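PDB 4ZOH: putative oxidoreductase molybdopterin-binding subunit, which probably serves as the large, molybdenum-carrying subunit of an aldehyde oxidase/xanthine dehydrogenase-type oxidoreductase, holding a pterin cytosine dinucleotide cofactor. Local coordinates for residues L115-K120 against L125-Y130; E166-L171 against F249-H254; E58-G63 against L228-L233. All blocks are in the same frame, centred on the assembly; numbering follows the deposited sequence.

Contact 1 (L115-K120 against L125-Y130); sequences LEDKVK and LSSNIY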
loop_
_atom_site.group_PDB
_atom_site.type_symbol
_atom_site.label_atom_id
_atom_site.label_comp_id
_atom_site.label_asym_id
_atom_site.label_seq_id
_atom_site.Cartn_x
_atom_site.Cartn_y
_atom_site.Cartn_z
ATOM N N LEU A 115 21.924 -43.662 -0.343
ATOM C CA LEU A 115 20.962 -44.752 -0.521
ATOM C C LEU A 115 21.392 -46.080 0.199
ATOM O O LEU A 115 20.570 -46.962 0.340
ATOM C CB LEU A 115 20.604 -45.012 -1.998
ATOM C CG LEU A 115 21.580 -45.563 -3.045
ATOM C CD1 LEU A 115 21.617 -47.105 -3.074
ATOM C CD2 LEU A 115 21.175 -45.080 -4.430
ATOM N N GLU A 116 22.636 -46.179 0.657
ATOM C CA GLU A 116 23.040 -47.319 1.482
ATOM C C GLU A 116 22.525 -47.191 2.935
ATOM O O GLU A 116 22.767 -48.063 3.752
ATOM C CB GLU A 116 24.558 -47.439 1.528
ATOM C CG GLU A 116 25.282 -47.887 0.249
ATOM C CD GLU A 116 26.775 -47.657 0.398
ATOM O OE1 GLU A 116 27.227 -47.200 1.475
ATOM O OE2 GLU A 116 27.522 -47.903 -0.562
ATOM N N ASP A 117 21.863 -46.093 3.285
ATOM C CA ASP A 117 21.324 -45.908 4.653
ATOM C C ASP A 117 22.325 -46.086 5.778
ATOM O O ASP A 117 21.940 -46.212 6.905
ATOM C CB ASP A 117 20.060 -46.742 4.840
ATOM C CG ASP A 117 18.897 -46.120 4.107
ATOM O OD1 ASP A 117 18.914 -44.879 3.975
ATOM O OD2 ASP A 117 17.976 -46.789 3.623
ATOM N N LYS A 118 23.611 -46.019 5.456
ATOM C CA LYS A 118 24.685 -46.038 6.432
ATOM C C LYS A 118 24.673 -44.749 7.299
ATOM O O LYS A 118 24.892 -44.826 8.504
ATOM C CB LYS A 118 26.001 -46.286 5.666
ATOM C CG LYS A 118 27.247 -46.606 6.478
ATOM C CD LYS A 118 28.128 -45.385 6.769
ATOM C CE LYS A 118 29.311 -45.726 7.700
ATOM N NZ LYS A 118 29.067 -45.716 9.186
ATOM N N VAL A 119 24.386 -43.566 6.721
ATOM C CA VAL A 119 24.224 -42.327 7.505
ATOM C C VAL A 119 22.871 -41.684 7.164
ATOM O O VAL A 119 22.618 -41.376 5.974
ATOM C CB VAL A 119 25.345 -41.318 7.173
ATOM C CG1 VAL A 119 25.101 -39.984 7.871
ATOM C CG2 VAL A 119 26.740 -41.903 7.481
ATOM N N LYS A 120 22.014 -41.456 8.164
ATOM C CA LYS A 120 20.674 -40.927 7.878
ATOM C C LYS A 120 20.736 -39.415 7.708
ATOM O O LYS A 120 21.463 -38.717 8.437
ATOM C CB LYS A 120 19.676 -41.230 8.983
ATOM C CG LYS A 120 19.518 -42.683 9.320
ATOM C CD LYS A 120 18.502 -43.355 8.435
ATOM C CE LYS A 120 18.525 -44.844 8.730
ATOM N NZ LYS A 120 17.820 -45.515 7.609
ATOM N N LEU A 125 14.440 -40.518 9.957
ATOM C CA LEU A 125 14.045 -41.300 8.723
ATOM C C LEU A 125 14.257 -42.804 8.855
ATOM O O LEU A 125 15.333 -43.227 9.256
ATOM C CB LEU A 125 14.843 -40.845 7.473
ATOM C CG LEU A 125 14.695 -39.434 6.898
ATOM C CD1 LEU A 125 15.932 -39.094 6.064
ATOM C CD2 LEU A 125 13.401 -39.359 6.091
ATOM N N SER A 126 13.259 -43.601 8.470
ATOM C CA SER A 126 13.497 -45.035 8.188
ATOM C C SER A 126 14.570 -45.312 7.091
ATOM O O SER A 126 15.197 -46.375 7.075
ATOM C CB SER A 126 12.196 -45.712 7.778
ATOM O OG SER A 126 11.616 -45.051 6.666
ATOM N N SER A 127 14.750 -44.354 6.174
ATOM C CA SER A 127 15.534 -44.500 4.933
ATOM C C SER A 127 15.757 -43.134 4.246
ATOM O O SER A 127 14.830 -42.336 4.092
ATOM C CB SER A 127 14.795 -45.345 3.921
ATOM O OG SER A 127 15.662 -45.598 2.828
ATOM N N ASN A 128 16.975 -42.912 3.799
ATOM C CA ASN A 128 17.304 -41.795 2.930
ATOM C C ASN A 128 16.579 -41.893 1.571
ATOM O O ASN A 128 16.367 -40.883 0.871
ATOM C CB ASN A 128 18.793 -41.754 2.752
ATOM C CG ASN A 128 19.482 -41.297 3.968
ATOM O OD1 ASN A 128 18.888 -40.627 4.803
ATOM N ND2 ASN A 128 20.788 -41.559 4.052
ATOM N N ILE A 129 16.156 -43.098 1.218
ATOM C CA ILE A 129 15.485 -43.312 -0.047
ATOM C C ILE A 129 14.029 -42.917 0.068
ATOM O O ILE A 129 13.208 -43.630 0.667
ATOM C CB ILE A 129 15.522 -44.786 -0.482
ATOM C CG1 ILE A 129 16.974 -45.336 -0.607
ATOM C CG2 ILE A 129 14.595 -45.025 -1.681
ATOM C CD1 ILE A 129 16.991 -46.858 -0.901
ATOM N N TYR A 130 13.693 -41.823 -0.599
ATOM C CA TYR A 130 12.335 -41.289 -0.630
ATOM C C TYR A 130 11.436 -41.998 -1.622
ATOM O O TYR A 130 10.203 -42.045 -1.450
ATOM C CB TYR A 130 12.457 -39.785 -0.931
ATOM C CG TYR A 130 11.148 -39.039 -1.033
ATOM C CD1 TYR A 130 10.708 -38.235 0.049
ATOM C CD2 TYR A 130 10.343 -39.153 -2.178
ATOM C CE1 TYR A 130 9.497 -37.575 -0.036
ATOM C CE2 TYR A 130 9.113 -38.529 -2.260
ATOM C CZ TYR A 130 8.715 -37.712 -1.198
ATOM O OH TYR A 130 7.511 -37.020 -1.289
#
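Asp117 faces Ser127 and Asn128 with its carboxylate and spends a different oxygen on each. Its OD2 uses the syn lone pair for the hydroxyl of Ser127, whose OG lies 2.7 Å from it. Its OD1 takes the backbone N-H of Asn128, with N of Asn128 at 2.8 Å; the bond is nearly straight (160°), though the donor comes in tilted from the carboxylate plane. CG of Asp117 stands beside its own backbone N, anti to the carbonyl carbon (chi1 -74°), and this turns both oxygens to residues 127-128, where the two grips together fix the rotation of the carboxylate. The Ser127 hydroxyl works both ways, because its OG also accepts from N of Ile129 at 3.0 Å.

The Asn128 side chain slides past Asp117 in the opposite direction, with amide and carboxylate planes 63° apart, so the two groups do not stack. Its ND2 donates a hydrogen bond to O of Val119 at 2.7 Å, and that carbonyl lies close to the amide plane. Since ND2 also bonds Ala114 O while OD1 accepts from Val121 N, the buried amide is satisfied at both ends.

Lys120, bent at its second torsion, runs alongside the Leu125 carbonyl and makes a weak hydrogen bond from NZ to O of Ser126. The same NZ forms a long ion pair with OD1 of Asp117, at 3.8 Å. On the apolar flank, CB of Leu115 rests 3.9 Å from CG1 of Ile129, and both residues also lean on Tyr319 of strand 313-321. The Ser127-Ile129 bond defines an ST turn, which here leads the chain from the surface loop after helix 111-114 into strand 129-138, at the edge, within this chain, of a mixed five-stranded sheet.

Contact 2 (E166-L171 against F249-H254); sequences ETRGAL and FISAGH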
loop_
_atom_site.group_PDB
_atom_site.type_symbol
_atom_site.label_atom_id
_atom_site.label_comp_id
_atom_site.label_asym_id
_atom_site.label_seq_id
_atom_site.Cartn_x
_atom_site.Cartn_y
_atom_site.Cartn_z
ATOM N N GLU A 166 14.882 -11.453 -9.620
ATOM C CA GLU A 166 14.254 -11.151 -8.321
ATOM C C GLU A 166 14.197 -12.446 -7.475
ATOM O O GLU A 166 13.597 -13.485 -7.892
ATOM C CB GLU A 166 12.798 -10.589 -8.443
ATOM C CG GLU A 166 12.223 -10.105 -7.092
ATOM C CD GLU A 166 10.716 -10.265 -6.956
ATOM O OE1 GLU A 166 10.120 -9.660 -6.026
ATOM O OE2 GLU A 166 10.061 -10.990 -7.757
ATOM N N THR A 167 14.766 -12.365 -6.281
ATOM C CA THR A 167 14.615 -13.439 -5.248
ATOM C C THR A 167 13.197 -13.602 -4.776
ATOM O O THR A 167 12.318 -12.862 -5.187
ATOM C CB THR A 167 15.452 -13.190 -4.011
ATOM O OG1 THR A 167 14.976 -12.018 -3.354
ATOM C CG2 THR A 167 16.960 -12.971 -4.370
ATOM N N ARG A 168 12.969 -14.669 -4.001
ATOM C CA ARG A 168 11.740 -14.817 -3.211
ATOM C C ARG A 168 11.568 -13.548 -2.413
ATOM O O ARG A 168 12.514 -12.746 -2.266
ATOM C CB ARG A 168 11.897 -16.031 -2.226
ATOM C CG ARG A 168 11.989 -17.367 -2.979
ATOM C CD ARG A 168 12.578 -18.481 -2.088
ATOM N NE ARG A 168 13.837 -18.054 -1.499
ATOM C CZ ARG A 168 14.390 -18.562 -0.397
ATOM N NH1 ARG A 168 15.528 -18.023 0.026
ATOM N NH2 ARG A 168 13.828 -19.621 0.227
ATOM N N GLY A 169 10.389 -13.389 -1.824
ATOM C CA GLY A 169 10.187 -12.246 -0.895
ATOM C C GLY A 169 8.727 -12.240 -0.570
ATOM O O GLY A 169 7.881 -12.758 -1.364
ATOM N N ALA A 170 8.388 -11.631 0.554
ATOM C CA ALA A 170 7.002 -11.697 0.997
ATOM C C ALA A 170 6.727 -10.635 2.038
ATOM O O ALA A 170 7.674 -10.075 2.662
ATOM C CB ALA A 170 6.668 -13.075 1.563
ATOM N N LEU A 171 5.431 -10.325 2.132
ATOM C CA LEU A 171 4.941 -9.293 3.018
ATOM C C LEU A 171 3.631 -9.783 3.624
ATOM O O LEU A 171 2.696 -10.064 2.880
ATOM C CB LEU A 171 4.689 -7.954 2.269
ATOM C CG LEU A 171 4.066 -6.805 3.065
ATOM C CD1 LEU A 171 4.914 -6.346 4.285
ATOM C CD2 LEU A 171 3.754 -5.612 2.111
ATOM N N PHE A 249 20.927 -18.188 -3.125
ATOM C CA PHE A 249 21.742 -19.240 -3.754
ATOM C C PHE A 249 21.837 -20.476 -2.893
ATOM O O PHE A 249 21.719 -21.555 -3.398
ATOM C CB PHE A 249 23.174 -18.734 -4.065
ATOM C CG PHE A 249 23.279 -18.090 -5.412
ATOM C CD1 PHE A 249 23.053 -18.860 -6.562
ATOM C CD2 PHE A 249 23.591 -16.726 -5.538
ATOM C CE1 PHE A 249 23.119 -18.305 -7.829
ATOM C CE2 PHE A 249 23.690 -16.167 -6.802
ATOM C CZ PHE A 249 23.457 -16.941 -7.950
ATOM N N ILE A 250 21.982 -20.265 -1.578
ATOM C CA ILE A 250 22.192 -21.323 -0.619
ATOM C C ILE A 250 20.907 -22.096 -0.262
ATOM O O ILE A 250 20.942 -23.283 0.120
ATOM C CB ILE A 250 22.927 -20.617 0.517
ATOM C CG1 ILE A 250 24.416 -20.715 0.269
ATOM C CG2 ILE A 250 22.427 -20.906 1.897
ATOM C CD1 ILE A 250 25.161 -19.673 1.048
ATOM N N SER A 251 19.764 -21.453 -0.430
ATOM C CA SER A 251 18.515 -22.051 0.051
ATOM C C SER A 251 17.449 -22.329 -0.977
ATOM O O SER A 251 16.402 -22.905 -0.658
ATOM C CB SER A 251 17.939 -21.155 1.175
ATOM O OG SER A 251 17.742 -19.818 0.742
ATOM N N ALA A 252 17.607 -21.863 -2.212
ATOM C CA ALA A 252 16.427 -21.973 -3.079
ATOM C C ALA A 252 16.821 -22.038 -4.539
ATOM O O ALA A 252 17.924 -21.568 -4.910
ATOM C CB ALA A 252 15.446 -20.859 -2.821
ATOM N N GLY A 253 15.907 -22.613 -5.320
ATOM C CA GLY A 253 16.017 -22.800 -6.756
ATOM C C GLY A 253 17.018 -23.845 -7.256
ATOM O O GLY A 253 17.305 -23.849 -8.458
ATOM N N HIS A 254 17.523 -24.745 -6.385
ATOM C CA HIS A 254 18.338 -25.910 -6.843
ATOM C C HIS A 254 17.511 -26.903 -7.607
ATOM O O HIS A 254 16.425 -27.244 -7.179
ATOM C CB HIS A 254 19.005 -26.629 -5.666
ATOM C CG HIS A 254 19.957 -25.778 -4.907
ATOM N ND1 HIS A 254 21.131 -26.275 -4.368
ATOM C CD2 HIS A 254 19.930 -24.454 -4.611
ATOM C CE1 HIS A 254 21.788 -25.290 -3.770
ATOM N NE2 HIS A 254 21.085 -24.168 -3.908
#
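Arg168 reaches across to Ser251 and Ala252, and it carries the whole contact from the side of residues 166-171. Just before it, Thr167 donates from OG1 to O of Arg168 at 2.8 Å, in the carbonyl plane and on a lone pair.

The Arg168 chain then leaves the backbone with CG beside N and anti to the carbonyl carbon, and bends at its third torsion (chi3 -52°). The bend lays the guanidinium against the end of helix 245-251. CB of Ala252 sits over the centre of one guanidinium face, 3.5 Å from both NE and CZ of Arg168, while the aliphatic CD of Arg168 is 3.8 Å from the same methyl. NH1 of Arg168 approaches OG of Ser251 to 2.9 Å, but the N-H points poorly at it (122°) and the bond is weak. That hydroxyl has a better partner in Glu247 O, one helical turn back.

The stronger claims on the guanidinium are ionic: NE pairs with Glu248 and NH2 with Glu224. Beyond Arg168 the segment turns into strand 170-174, where the backbone of Ala170 bonds that of Trp241.

A methionine in its place would lack the guanidinium and would probably leave Glu248 and Glu224 without their shared positive mate and the Ala252 methyl without its flat cover. The Arg168 side chain lies about 12 Å from the bound pterin cytosine dinucleotide and does not contact it. Two carboxylates round one buried guanidinium probably balance its charge, and they imply a charge network that ties the loop just before strand 170-174 to helices 223-235 and 245-251.

Contact 3 (E58-G63 against L228-L233); sequences EDINPG and LAKLAL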
loop_
_atom_site.group_PDB
_atom_site.type_symbol
_atom_site.label_atom_id
_atom_site.label_comp_id
_atom_site.label_asym_id
_atom_site.label_seq_id
_atom_site.Cartn_x
_atom_site.Cartn_y
_atom_site.Cartn_z
ATOM N N GLU A 58 10.554 -23.321 17.347
ATOM C CA GLU A 58 9.476 -23.695 18.321
ATOM C C GLU A 58 8.302 -22.760 18.229
ATOM O O GLU A 58 7.194 -23.160 18.483
ATOM C CB GLU A 58 9.991 -23.709 19.799
ATOM C CG GLU A 58 11.137 -24.715 20.044
ATOM C CD GLU A 58 10.751 -26.210 19.923
ATOM O OE1 GLU A 58 9.556 -26.594 19.713
ATOM O OE2 GLU A 58 11.689 -27.052 20.049
ATOM N N ASP A 59 8.569 -21.518 17.842
ATOM C CA ASP A 59 7.515 -20.545 17.593
ATOM C C ASP A 59 6.717 -20.820 16.339
ATOM O O ASP A 59 5.634 -20.280 16.181
ATOM C CB ASP A 59 8.101 -19.142 17.519
ATOM C CG ASP A 59 8.747 -18.721 18.810
ATOM O OD1 ASP A 59 8.118 -18.871 19.862
ATOM O OD2 ASP A 59 9.864 -18.192 18.804
ATOM N N ILE A 60 7.252 -21.653 15.448
ATOM C CA ILE A 60 6.642 -21.908 14.166
ATOM C C ILE A 60 6.017 -23.300 14.008
ATOM O O ILE A 60 4.885 -23.462 13.515
ATOM C CB ILE A 60 7.665 -21.637 13.021
ATOM C CG1 ILE A 60 8.363 -20.250 13.202
ATOM C CG2 ILE A 60 6.970 -21.712 11.657
ATOM C CD1 ILE A 60 7.422 -19.049 13.147
ATOM N N ASN A 61 6.775 -24.335 14.339
ATOM C CA ASN A 61 6.299 -25.678 14.106
ATOM C C ASN A 61 6.828 -26.579 15.303
ATOM O O ASN A 61 7.621 -27.512 15.079
ATOM C CB ASN A 61 6.699 -26.157 12.675
ATOM C CG ASN A 61 8.140 -25.812 12.327
ATOM O OD1 ASN A 61 8.406 -24.925 11.474
ATOM N ND2 ASN A 61 9.096 -26.487 12.985
ATOM N N PRO A 62 6.431 -26.245 16.577
ATOM C CA PRO A 62 6.882 -27.017 17.756
ATOM C C PRO A 62 6.692 -28.533 17.506
ATOM O O PRO A 62 5.678 -28.961 16.915
ATOM C CB PRO A 62 5.957 -26.509 18.871
ATOM C CG PRO A 62 4.688 -26.069 18.146
ATOM C CD PRO A 62 5.302 -25.353 16.950
ATOM N N GLY A 63 7.713 -29.318 17.817
ATOM C CA GLY A 63 7.566 -30.757 17.660
ATOM C C GLY A 63 7.945 -31.231 16.283
ATOM O O GLY A 63 7.888 -32.422 16.026
ATOM N N LEU A 228 6.841 -16.671 7.999
ATOM C CA LEU A 228 6.470 -15.249 7.995
ATOM C C LEU A 228 4.980 -15.134 8.286
ATOM O O LEU A 228 4.518 -14.280 9.041
ATOM C CB LEU A 228 6.778 -14.614 6.606
ATOM C CG LEU A 228 6.648 -13.098 6.631
ATOM C CD1 LEU A 228 7.787 -12.478 7.466
ATOM C CD2 LEU A 228 6.665 -12.570 5.168
ATOM N N ALA A 229 4.230 -16.045 7.684
ATOM C CA ALA A 229 2.822 -16.017 7.797
ATOM C C ALA A 229 2.349 -16.302 9.264
ATOM O O ALA A 229 1.459 -15.621 9.800
ATOM C CB ALA A 229 2.263 -16.992 6.856
ATOM N N LYS A 230 2.986 -17.278 9.881
ATOM C CA LYS A 230 2.704 -17.676 11.218
ATOM C C LYS A 230 3.137 -16.543 12.189
ATOM O O LYS A 230 2.406 -16.190 13.062
ATOM C CB LYS A 230 3.506 -18.956 11.512
ATOM C CG LYS A 230 3.533 -19.306 13.005
ATOM C CD LYS A 230 2.173 -19.924 13.330
ATOM C CE LYS A 230 2.317 -21.119 14.286
ATOM N NZ LYS A 230 1.240 -20.875 15.261
ATOM N N LEU A 231 4.334 -16.009 12.035
ATOM C CA LEU A 231 4.693 -14.803 12.741
ATOM C C LEU A 231 3.735 -13.611 12.628
ATOM O O LEU A 231 3.533 -12.889 13.639
ATOM C CB LEU A 231 6.100 -14.366 12.409
ATOM C CG LEU A 231 7.201 -15.317 12.885
ATOM C CD1 LEU A 231 8.500 -14.893 12.251
ATOM C CD2 LEU A 231 7.314 -15.322 14.412
ATOM N N ALA A 232 3.122 -13.420 11.433
ATOM C CA ALA A 232 2.245 -12.284 11.254
ATOM C C ALA A 232 1.023 -12.438 12.151
ATOM O O ALA A 232 0.577 -11.423 12.671
ATOM C CB ALA A 232 1.821 -12.079 9.787
ATOM N N LEU A 233 0.476 -13.661 12.298
ATOM C CA LEU A 233 -0.612 -13.919 13.269
ATOM C C LEU A 233 -0.285 -13.484 14.705
ATOM O O LEU A 233 -1.119 -12.948 15.418
ATOM C CB LEU A 233 -1.064 -15.391 13.294
ATOM C CG LEU A 233 -1.328 -16.042 11.939
ATOM C CD1 LEU A 233 -1.914 -17.399 12.202
ATOM C CD2 LEU A 233 -2.192 -15.210 11.031
#
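Lys230 lies alongside Asp59 and Ile60, and its chain can be traced outward from the helix as it passes the loop. CB of Lys230 already heads for the loop, and CG continues it, anti to the backbone N (chi1 167°). CG is the first atom to touch: it stands 3.9 Å from CD1 of Ile60 and meets the carbonyl oxygen of Asp59 at a like separation. At CG the chain bends; CD swings off the loop and meets none of its atoms closely, and the next bends bring CE back. CE then settles against two successive carbonyls, 3.6 Å from O of Ile60 and 3.9 Å from O of Asp59. NZ turns away from both oxygens, and no hydrogen bond joins the two segments, so the lysine contributes here through its methylenes.

Ile60 answers in the opposite sense, sliding antiparallel past Lys230. With CG1 beside the backbone N, its CD1 is carried to the helix, where it also reaches the next residue: CG of Leu231 is 3.7 Å away and CD2 of Leu231 3.9 Å. The Ile60 and Leu231 side chains cross at about a right angle. The one CD1 methyl thus touches both the branch of the leucine and the first part of the lysine.

The carboxylate of Asp59 is held by a salt bridge to Lys50 and a hydrogen bond from the backbone N of Thr56. Ile60 also touches Phe198 and Lys230 touches Leu199, both on helix 188-199, while Leu228 and Ala232 face strands 170-174 and 179-183; helix 223-235 is thereby packed between that pair of strands and the loop following strand 54-56.

In the fold
Contacts 2 and 3 are neighbours, centres about 19 Å apart, touching where CB of Ala170 meets CD2 of Leu228 at 3.6 Å. Strand 170-174, into which residues 166-171 run, belongs to the mixed sheet that helix 223-235 packs against. Their segments alternate along the chain, 58-63, 166-171, 228-233, 249-254; contact 3 joins the hammerhead region to the first cofactor-binding region, which holds all of contact 2. Contact 1, nested inside the loop closed by contact 3, precedes contact 2; its centre lies about 28 Å and 29 Å from those of contacts 2 and 3. It runs into strand 129-138 of the five-stranded sheet, whose strand 254-266 starts at His254, so contact 2 joins segments leading into both sheets.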